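Local structure of protection of telomeres protein poz1 (Schizosaccharomyces pombe, 5WE0) at residues A137-W151 and M207-Y219. The protein binds telomeric DNA as part of the chromosome-end machinery and negatively regulates telomerase and telomere length. Sequence-based numbering, arbitrary orientation.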
ATOM      1  N   ALA A 137      -8.247   4.972 -12.262  1.00 28.55           N
ATOM      2  CA  ALA A 137      -7.524   4.140 -11.308  1.00 25.26           C
ATOM      3  C   ALA A 137      -6.099   3.881 -11.771  1.00 28.06           C
ATOM      4  O   ALA A 137      -5.161   3.944 -10.968  1.00 27.71           O
ATOM      5  CB  ALA A 137      -8.272   2.826 -11.083  1.00 25.23           C
ATOM      6  N   LEU A 138      -5.911   3.598 -13.063  1.00 28.85           N
ATOM      7  CA  LEU A 138      -4.565   3.318 -13.562  1.00 29.35           C
ATOM      8  C   LEU A 138      -3.658   4.521 -13.409  1.00 25.23           C
ATOM      9  O   LEU A 138      -2.481   4.372 -13.068  1.00 23.65           O
ATOM     10  CB  LEU A 138      -4.605   2.910 -15.037  1.00 30.29           C
ATOM     11  CG  LEU A 138      -5.060   1.516 -15.414  1.00 27.53           C
ATOM     12  CD1 LEU A 138      -5.299   1.479 -16.937  1.00 30.68           C
ATOM     13  CD2 LEU A 138      -4.005   0.503 -14.990  1.00 25.70           C
ATOM     14  N   LYS A 139      -4.186   5.725 -13.657  1.00 26.59           N
ATOM     15  CA  LYS A 139      -3.362   6.929 -13.553  1.00 29.44           C
ATOM     16  C   LYS A 139      -3.002   7.207 -12.097  1.00 29.91           C
ATOM     17  O   LYS A 139      -1.844   7.492 -11.777  1.00 26.79           O
ATOM     18  CB  LYS A 139      -4.105   8.117 -14.162  1.00 32.18           C
ATOM     19  CG  LYS A 139      -3.949   8.188 -15.679  1.00 39.94           C
ATOM     20  CD  LYS A 139      -5.126   8.888 -16.347  1.00 38.65           C
ATOM     21  CE  LYS A 139      -5.197  10.344 -15.985  1.00 41.96           C
ATOM     22  NZ  LYS A 139      -6.389  11.022 -16.562  1.00 47.32           N
ATOM     23  N   LEU A 140      -3.992   7.110 -11.203  1.00 29.58           N
ATOM     24  CA  LEU A 140      -3.741   7.271  -9.777  1.00 28.37           C
ATOM     25  C   LEU A 140      -2.782   6.210  -9.260  1.00 28.10           C
ATOM     26  O   LEU A 140      -1.893   6.513  -8.454  1.00 26.85           O
ATOM     27  CB  LEU A 140      -5.068   7.221  -9.004  1.00 25.53           C
ATOM     28  CG  LEU A 140      -6.011   8.394  -9.280  1.00 29.82           C
ATOM     29  CD1 LEU A 140      -7.440   8.105  -8.795  1.00 29.48           C
ATOM     30  CD2 LEU A 140      -5.452   9.663  -8.623  1.00 25.34           C
ATOM     31  N   TYR A 141      -2.956   4.956  -9.691  1.00 23.71           N
ATOM     32  CA  TYR A 141      -2.091   3.880  -9.213  1.00 22.73           C
ATOM     33  C   TYR A 141      -0.643   4.163  -9.553  1.00 28.58           C
ATOM     34  O   TYR A 141       0.265   3.994  -8.721  1.00 25.70           O
ATOM     35  CB  TYR A 141      -2.504   2.551  -9.824  1.00 24.86           C
ATOM     36  CG  TYR A 141      -1.534   1.434  -9.545  1.00 26.96           C
ATOM     37  CD1 TYR A 141      -1.585   0.755  -8.339  1.00 22.93           C
ATOM     38  CD2 TYR A 141      -0.588   1.023 -10.498  1.00 24.85           C
ATOM     39  CE1 TYR A 141      -0.721  -0.271  -8.052  1.00 23.20           C
ATOM     40  CE2 TYR A 141       0.287  -0.036 -10.216  1.00 24.77           C
ATOM     41  CZ  TYR A 141       0.208  -0.668  -8.970  1.00 27.34           C
ATOM     42  OH  TYR A 141       1.045  -1.709  -8.607  1.00 28.37           O
ATOM     43  N   SER A 142      -0.410   4.507 -10.810  1.00 27.97           N
ATOM     44  CA  SER A 142       0.934   4.739 -11.304  1.00 32.55           C
ATOM     45  C   SER A 142       1.580   5.939 -10.600  1.00 26.15           C
ATOM     46  O   SER A 142       2.761   5.901 -10.259  1.00 26.08           O
ATOM     47  CB  SER A 142       0.850   4.898 -12.832  1.00 31.67           C
ATOM     48  OG  SER A 142       1.968   5.576 -13.364  1.00 42.55           O
ATOM     49  N   CYS A 143       0.815   7.004 -10.363  1.00 28.39           N
ATOM     50  CA  CYS A 143       1.340   8.140  -9.612  1.00 29.02           C
ATOM     51  C   CYS A 143       1.640   7.745  -8.162  1.00 29.77           C
ATOM     52  O   CYS A 143       2.723   8.039  -7.643  1.00 30.04           O
ATOM     53  CB  CYS A 143       0.360   9.317  -9.684  1.00 29.65           C
ATOM     54  SG  CYS A 143       0.977  10.910  -8.923  1.00 35.13           S
ATOM     55  N   ALA A 144       0.691   7.078  -7.491  1.00 27.98           N
ATOM     56  CA  ALA A 144       0.905   6.660  -6.104  1.00 29.54           C
ATOM     57  C   ALA A 144       2.118   5.749  -5.981  1.00 28.30           C
ATOM     58  O   ALA A 144       2.932   5.906  -5.065  1.00 28.12           O
ATOM     59  CB  ALA A 144      -0.332   5.952  -5.556  1.00 22.94           C
ATOM     60  N   LYS A 145       2.237   4.766  -6.875  1.00 23.79           N
ATOM     61  CA  LYS A 145       3.346   3.828  -6.777  1.00 23.49           C
ATOM     62  C   LYS A 145       4.690   4.533  -6.948  1.00 30.53           C
ATOM     63  O   LYS A 145       5.641   4.254  -6.207  1.00 28.61           O
ATOM     64  CB  LYS A 145       3.209   2.723  -7.809  1.00 29.26           C
ATOM     65  CG  LYS A 145       4.312   1.693  -7.736  1.00 31.46           C
ATOM     66  CD  LYS A 145       4.212   0.734  -8.881  1.00 33.81           C
ATOM     67  CE  LYS A 145       5.322  -0.296  -8.817  1.00 42.91           C
ATOM     68  NZ  LYS A 145       5.212  -1.194 -10.004  1.00 48.52           N
ATOM     69  N   ALA A 146       4.791   5.437  -7.930  1.00 30.08           N
ATOM     70  CA  ALA A 146       6.047   6.147  -8.150  1.00 29.17           C
ATOM     71  C   ALA A 146       6.390   7.037  -6.960  1.00 29.57           C
ATOM     72  O   ALA A 146       7.565   7.171  -6.593  1.00 26.41           O
ATOM     73  CB  ALA A 146       5.971   6.983  -9.425  1.00 21.84           C
ATOM     74  N   GLY A 147       5.376   7.652  -6.346  1.00 26.09           N
ATOM     75  CA  GLY A 147       5.630   8.470  -5.173  1.00 30.92           C
ATOM     76  C   GLY A 147       6.166   7.671  -3.998  1.00 28.06           C
ATOM     77  O   GLY A 147       7.071   8.117  -3.299  1.00 27.30           O
ATOM     78  N   ILE A 148       5.588   6.493  -3.749  1.00 24.36           N
ATOM     79  CA  ILE A 148       6.038   5.643  -2.656  1.00 23.44           C
ATOM     80  C   ILE A 148       7.490   5.219  -2.871  1.00 28.83           C
ATOM     81  O   ILE A 148       8.322   5.294  -1.945  1.00 24.48           O
ATOM     82  CB  ILE A 148       5.103   4.424  -2.514  1.00 24.44           C
ATOM     83  CG1 ILE A 148       3.695   4.860  -2.056  1.00 27.24           C
ATOM     84  CG2 ILE A 148       5.706   3.370  -1.586  1.00 21.14           C
ATOM     85  CD1 ILE A 148       2.586   3.817  -2.299  1.00 23.08           C
ATOM     86  N   CYS A 149       7.814   4.761  -4.096  1.00 24.19           N
ATOM     87  CA  CYS A 149       9.183   4.325  -4.404  1.00 28.62           C
ATOM     88  C   CYS A 149      10.181   5.468  -4.273  1.00 26.75           C
ATOM     89  O   CYS A 149      11.303   5.276  -3.799  1.00 28.09           O
ATOM     90  CB  CYS A 149       9.263   3.770  -5.828  1.00 31.09           C
ATOM     91  SG  CYS A 149       8.244   2.330  -6.092  1.00 40.68           S
ATOM     92  N   ARG A 150       9.806   6.647  -4.742  1.00 26.68           N
ATOM     93  CA  ARG A 150      10.695   7.790  -4.672  1.00 30.88           C
ATOM     94  C   ARG A 150      10.938   8.207  -3.220  1.00 33.46           C
ATOM     95  O   ARG A 150      12.077   8.513  -2.829  1.00 30.28           O
ATOM     96  CB  ARG A 150      10.105   8.932  -5.484  1.00 32.88           C
ATOM     97  CG  ARG A 150      11.070  10.065  -5.650  1.00 46.22           C
ATOM     98  CD  ARG A 150      10.961  10.646  -7.041  1.00 54.39           C
ATOM     99  NE  ARG A 150      10.311  11.939  -6.908  1.00 65.43           N
ATOM    100  CZ  ARG A 150      10.185  12.827  -7.879  1.00 63.87           C
ATOM    101  NH1 ARG A 150       9.590  13.985  -7.622  1.00 66.44           N
ATOM    102  NH2 ARG A 150      10.653  12.555  -9.089  1.00 67.12           N
ATOM    103  N   TRP A 151       9.886   8.215  -2.398  1.00 29.17           N
ATOM    104  CA  TRP A 151      10.095   8.616  -1.008  1.00 32.07           C
ATOM    105  C   TRP A 151      10.860   7.561  -0.218  1.00 29.18           C
ATOM    106  O   TRP A 151      11.655   7.921   0.663  1.00 27.44           O
ATOM    107  CB  TRP A 151       8.759   8.959  -0.358  1.00 25.18           C
ATOM    108  CG  TRP A 151       8.413  10.397  -0.680  1.00 31.96           C
ATOM    109  CD1 TRP A 151       8.038  10.915  -1.905  1.00 29.92           C
ATOM    110  CD2 TRP A 151       8.485  11.508   0.215  1.00 27.41           C
ATOM    111  NE1 TRP A 151       7.850  12.279  -1.807  1.00 31.05           N
ATOM    112  CE2 TRP A 151       8.116  12.664  -0.516  1.00 32.31           C
ATOM    113  CE3 TRP A 151       8.802  11.634   1.568  1.00 31.50           C
ATOM    114  CZ2 TRP A 151       8.050  13.921   0.069  1.00 38.82           C
ATOM    115  CZ3 TRP A 151       8.767  12.888   2.144  1.00 38.88           C
ATOM    116  CH2 TRP A 151       8.388  14.020   1.398  1.00 43.13           C
ATOM    117  N   MET A 207       7.800  17.908  -5.042  1.00 57.07           N
ATOM    118  CA  MET A 207       6.883  16.785  -5.121  1.00 49.75           C
ATOM    119  C   MET A 207       6.473  16.357  -3.711  1.00 44.01           C
ATOM    120  O   MET A 207       6.832  15.260  -3.260  1.00 40.47           O
ATOM    121  CB  MET A 207       7.544  15.639  -5.892  1.00 52.75           C
ATOM    122  CG  MET A 207       6.516  14.719  -6.512  1.00 66.22           C
ATOM    123  SD  MET A 207       5.767  15.360  -8.026  1.00 73.03           S
ATOM    124  CE  MET A 207       4.376  16.292  -7.387  1.00 54.73           C
ATOM    125  N   PRO A 208       5.727  17.197  -2.989  1.00 39.66           N
ATOM    126  CA  PRO A 208       5.535  16.964  -1.551  1.00 37.63           C
ATOM    127  C   PRO A 208       4.714  15.720  -1.293  1.00 34.62           C
ATOM    128  O   PRO A 208       3.920  15.285  -2.131  1.00 33.71           O
ATOM    129  CB  PRO A 208       4.806  18.227  -1.070  1.00 37.23           C
ATOM    130  CG  PRO A 208       4.130  18.751  -2.297  1.00 41.52           C
ATOM    131  CD  PRO A 208       5.062  18.430  -3.442  1.00 39.16           C
ATOM    132  N   TRP A 209       4.916  15.135  -0.110  1.00 30.05           N
ATOM    133  CA  TRP A 209       4.189  13.913   0.196  1.00 30.11           C
ATOM    134  C   TRP A 209       2.677  14.124   0.175  1.00 32.19           C
ATOM    135  O   TRP A 209       1.933  13.182  -0.122  1.00 31.26           O
ATOM    136  CB  TRP A 209       4.614  13.329   1.544  1.00 31.82           C
ATOM    137  CG  TRP A 209       3.838  12.100   1.790  1.00 30.69           C
ATOM    138  CD1 TRP A 209       2.797  11.943   2.657  1.00 33.25           C
ATOM    139  CD2 TRP A 209       3.958  10.864   1.071  1.00 28.51           C
ATOM    140  NE1 TRP A 209       2.273  10.668   2.544  1.00 34.07           N
ATOM    141  CE2 TRP A 209       2.968   9.984   1.578  1.00 32.78           C
ATOM    142  CE3 TRP A 209       4.808  10.411   0.056  1.00 26.61           C
ATOM    143  CZ2 TRP A 209       2.815   8.669   1.109  1.00 27.29           C
ATOM    144  CZ3 TRP A 209       4.647   9.098  -0.416  1.00 26.51           C
ATOM    145  CH2 TRP A 209       3.670   8.247   0.123  1.00 25.44           C
ATOM    146  N   SER A 210       2.203  15.346   0.448  1.00 31.12           N
ATOM    147  CA  SER A 210       0.760  15.580   0.479  1.00 33.42           C
ATOM    148  C   SER A 210       0.098  15.229  -0.857  1.00 30.97           C
ATOM    149  O   SER A 210      -1.063  14.822  -0.872  1.00 30.60           O
ATOM    150  CB  SER A 210       0.448  17.034   0.823  1.00 28.89           C
ATOM    151  OG  SER A 210       1.027  17.887  -0.145  1.00 36.38           O
ATOM    152  N   LYS A 211       0.806  15.422  -1.981  1.00 31.04           N
ATOM    153  CA  LYS A 211       0.250  15.065  -3.279  1.00 32.23           C
ATOM    154  C   LYS A 211       0.053  13.556  -3.400  1.00 30.69           C
ATOM    155  O   LYS A 211      -0.964  13.093  -3.932  1.00 31.64           O
ATOM    156  CB  LYS A 211       1.139  15.554  -4.421  1.00 37.74           C
ATOM    157  CG  LYS A 211       0.479  15.154  -5.750  1.00 47.46           C
ATOM    158  CD  LYS A 211       1.307  15.214  -7.023  1.00 51.50           C
ATOM    159  CE  LYS A 211       0.424  14.796  -8.242  1.00 53.40           C
ATOM    160  NZ  LYS A 211      -1.035  15.256  -8.204  1.00 45.67           N
ATOM    161  N   PHE A 212       1.034  12.772  -2.939  1.00 31.38           N
ATOM    162  CA  PHE A 212       0.920  11.322  -3.036  1.00 27.29           C
ATOM    163  C   PHE A 212      -0.047  10.771  -2.021  1.00 27.78           C
ATOM    164  O   PHE A 212      -0.696   9.760  -2.283  1.00 30.55           O
ATOM    165  CB  PHE A 212       2.282  10.677  -2.887  1.00 29.71           C
ATOM    166  CG  PHE A 212       3.216  11.098  -3.952  1.00 31.03           C
ATOM    167  CD1 PHE A 212       2.951  10.764  -5.276  1.00 33.42           C
ATOM    168  CD2 PHE A 212       4.313  11.877  -3.662  1.00 31.02           C
ATOM    169  CE1 PHE A 212       3.784  11.179  -6.290  1.00 35.95           C
ATOM    170  CE2 PHE A 212       5.161  12.293  -4.669  1.00 35.99           C
ATOM    171  CZ  PHE A 212       4.897  11.940  -5.990  1.00 36.69           C
ATOM    172  N   ASN A 213      -0.183  11.430  -0.874  1.00 31.12           N
ATOM    173  CA  ASN A 213      -1.243  11.058   0.054  1.00 29.81           C
ATOM    174  C   ASN A 213      -2.611  11.188  -0.613  1.00 26.53           C
ATOM    175  O   ASN A 213      -3.460  10.300  -0.493  1.00 27.07           O
ATOM    176  CB  ASN A 213      -1.158  11.936   1.307  1.00 30.83           C
ATOM    177  CG  ASN A 213      -2.289  11.691   2.265  1.00 34.02           C
ATOM    178  OD1 ASN A 213      -2.317  10.683   2.968  1.00 35.50           O
ATOM    179  ND2 ASN A 213      -3.240  12.611   2.299  1.00 39.69           N
ATOM    180  N   SER A 214      -2.842  12.296  -1.317  1.00 26.59           N
ATOM    181  CA  SER A 214      -4.133  12.514  -1.977  1.00 30.28           C
ATOM    182  C   SER A 214      -4.370  11.508  -3.109  1.00 26.33           C
ATOM    183  O   SER A 214      -5.454  10.922  -3.216  1.00 29.06           O
ATOM    184  CB  SER A 214      -4.196  13.950  -2.501  1.00 29.22           C
ATOM    185  OG  SER A 214      -5.299  14.101  -3.375  1.00 35.10           O
ATOM    186  N   VAL A 215      -3.365  11.304  -3.965  1.00 26.33           N
ATOM    187  CA  VAL A 215      -3.461  10.344  -5.068  1.00 25.90           C
ATOM    188  C   VAL A 215      -3.742   8.945  -4.544  1.00 24.98           C
ATOM    189  O   VAL A 215      -4.576   8.208  -5.092  1.00 28.18           O
ATOM    190  CB  VAL A 215      -2.165  10.385  -5.897  1.00 30.80           C
ATOM    191  CG1 VAL A 215      -1.999   9.133  -6.716  1.00 29.82           C
ATOM    192  CG2 VAL A 215      -2.128  11.626  -6.771  1.00 31.13           C
ATOM    193  N   LEU A 216      -3.029   8.543  -3.497  1.00 23.75           N
ATOM    194  CA  LEU A 216      -3.184   7.194  -2.959  1.00 25.29           C
ATOM    195  C   LEU A 216      -4.554   7.016  -2.318  1.00 25.89           C
ATOM    196  O   LEU A 216      -5.203   5.975  -2.495  1.00 28.41           O
ATOM    197  CB  LEU A 216      -2.078   6.918  -1.945  1.00 25.04           C
ATOM    198  CG  LEU A 216      -2.041   5.530  -1.322  1.00 27.00           C
ATOM    199  CD1 LEU A 216      -2.054   4.491  -2.418  1.00 24.73           C
ATOM    200  CD2 LEU A 216      -0.773   5.414  -0.454  1.00 25.44           C
ATOM    201  N   SER A 217      -5.009   8.016  -1.563  1.00 26.17           N
ATOM    202  CA  SER A 217      -6.366   7.970  -1.029  1.00 27.15           C
ATOM    203  C   SER A 217      -7.397   7.850  -2.148  1.00 28.23           C
ATOM    204  O   SER A 217      -8.321   7.036  -2.078  1.00 26.93           O
ATOM    205  CB  SER A 217      -6.645   9.227  -0.213  1.00 26.05           C
ATOM    206  OG  SER A 217      -8.039   9.295   0.023  1.00 32.19           O
ATOM    207  N   ARG A 218      -7.257   8.677  -3.190  1.00 27.76           N
ATOM    208  CA  ARG A 218      -8.192   8.627  -4.304  1.00 25.69           C
ATOM    209  C   ARG A 218      -8.088   7.313  -5.058  1.00 27.38           C
ATOM    210  O   ARG A 218      -9.095   6.817  -5.569  1.00 29.48           O
ATOM    211  CB  ARG A 218      -7.963   9.826  -5.226  1.00 28.77           C
ATOM    212  CG  ARG A 218      -8.548  11.113  -4.637  1.00 24.70           C
ATOM    213  CD  ARG A 218      -8.386  12.273  -5.579  1.00 27.16           C
ATOM    214  NE  ARG A 218      -7.039  12.823  -5.564  1.00 31.55           N
ATOM    215  CZ  ARG A 218      -6.432  13.285  -6.647  1.00 34.54           C
ATOM    216  NH1 ARG A 218      -7.067  13.245  -7.807  1.00 31.96           N
ATOM    217  NH2 ARG A 218      -5.210  13.785  -6.575  1.00 27.59           N
ATOM    218  N   TYR A 219      -6.891   6.730  -5.134  1.00 28.38           N
ATOM    219  CA  TYR A 219      -6.770   5.413  -5.745  1.00 24.56           C
ATOM    220  C   TYR A 219      -7.565   4.374  -4.962  1.00 25.63           C
ATOM    221  O   TYR A 219      -8.230   3.516  -5.549  1.00 26.42           O
ATOM    222  CB  TYR A 219      -5.295   4.982  -5.844  1.00 21.18           C
ATOM    223  CG  TYR A 219      -5.226   3.553  -6.302  1.00 23.86           C
ATOM    224  CD1 TYR A 219      -5.536   3.208  -7.629  1.00 22.56           C
ATOM    225  CD2 TYR A 219      -4.939   2.538  -5.404  1.00 23.37           C
ATOM    226  CE1 TYR A 219      -5.526   1.884  -8.038  1.00 21.65           C
ATOM    227  CE2 TYR A 219      -4.916   1.223  -5.792  1.00 20.89           C
ATOM    228  CZ  TYR A 219      -5.218   0.896  -7.105  1.00 26.38           C
ATOM    229  OH  TYR A 219      -5.209  -0.433  -7.459  1.00 25.85           O
TER
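Aromatic contacts gather where Trp-151 meets Trp-209 and Phe-212. The edge of Trp-209 is directed at one face of Trp-151 with the planes 66° apart, an edge-to-face pair in which Trp-209 CE3 comes within 3.7 Å of Trp-151 CG. Trp-209 CB adds a CH-pi contact over the six-membered ring of the same indole. Phe-212, its CG anti to the carbonyl carbon, lays its ring flat on the helix 137-151 backbone: Gly-147 CA sits over the centre of the ring face, 3.4 Å from the Phe-212 centroid, where a CB would clash with Phe-212 CD1.

The polar link is slight. Trp-151 NE1 gives a weak hydrogen bond at the indole edge to Met-207 O, 3.5 Å long with an N-H...O angle of 147°. An alanine in place of Trp-151 would probably leave Met-207 O without this donor and open a gap beside the edge of Trp-209.

Apolar packing carries the remainder. Val-215 points CG1 at the backbone of the facing helix, 3.5 Å from Ala-144 N, and CG2 at Cys-143 SG. Ala-144 CB also meets Leu-216 CD1 at 3.9 Å, near where the two backbones draw together. Farther along, Leu-140 CB packs on Tyr-219 CB, while the Tyr-141 and Tyr-219 side chains lie side by side and point the same way, their rings oblique to each other and Tyr-141 CB 3.6 Å from Tyr-219 CE1.

The two helix segments run in roughly opposite senses and cross at 139°, their axes 8.5 Å apart at closest approach, in a chain of helices and loops without strands. Helix 93-115 borders the Tyr-219 end, where the Tyr-219 hydroxyl is hydrogen-bonded to Glu-107 of that helix; Trp-91 meets Trp-209 edge-to-face, and another protein's chain packs on Leu-140 and Cys-143.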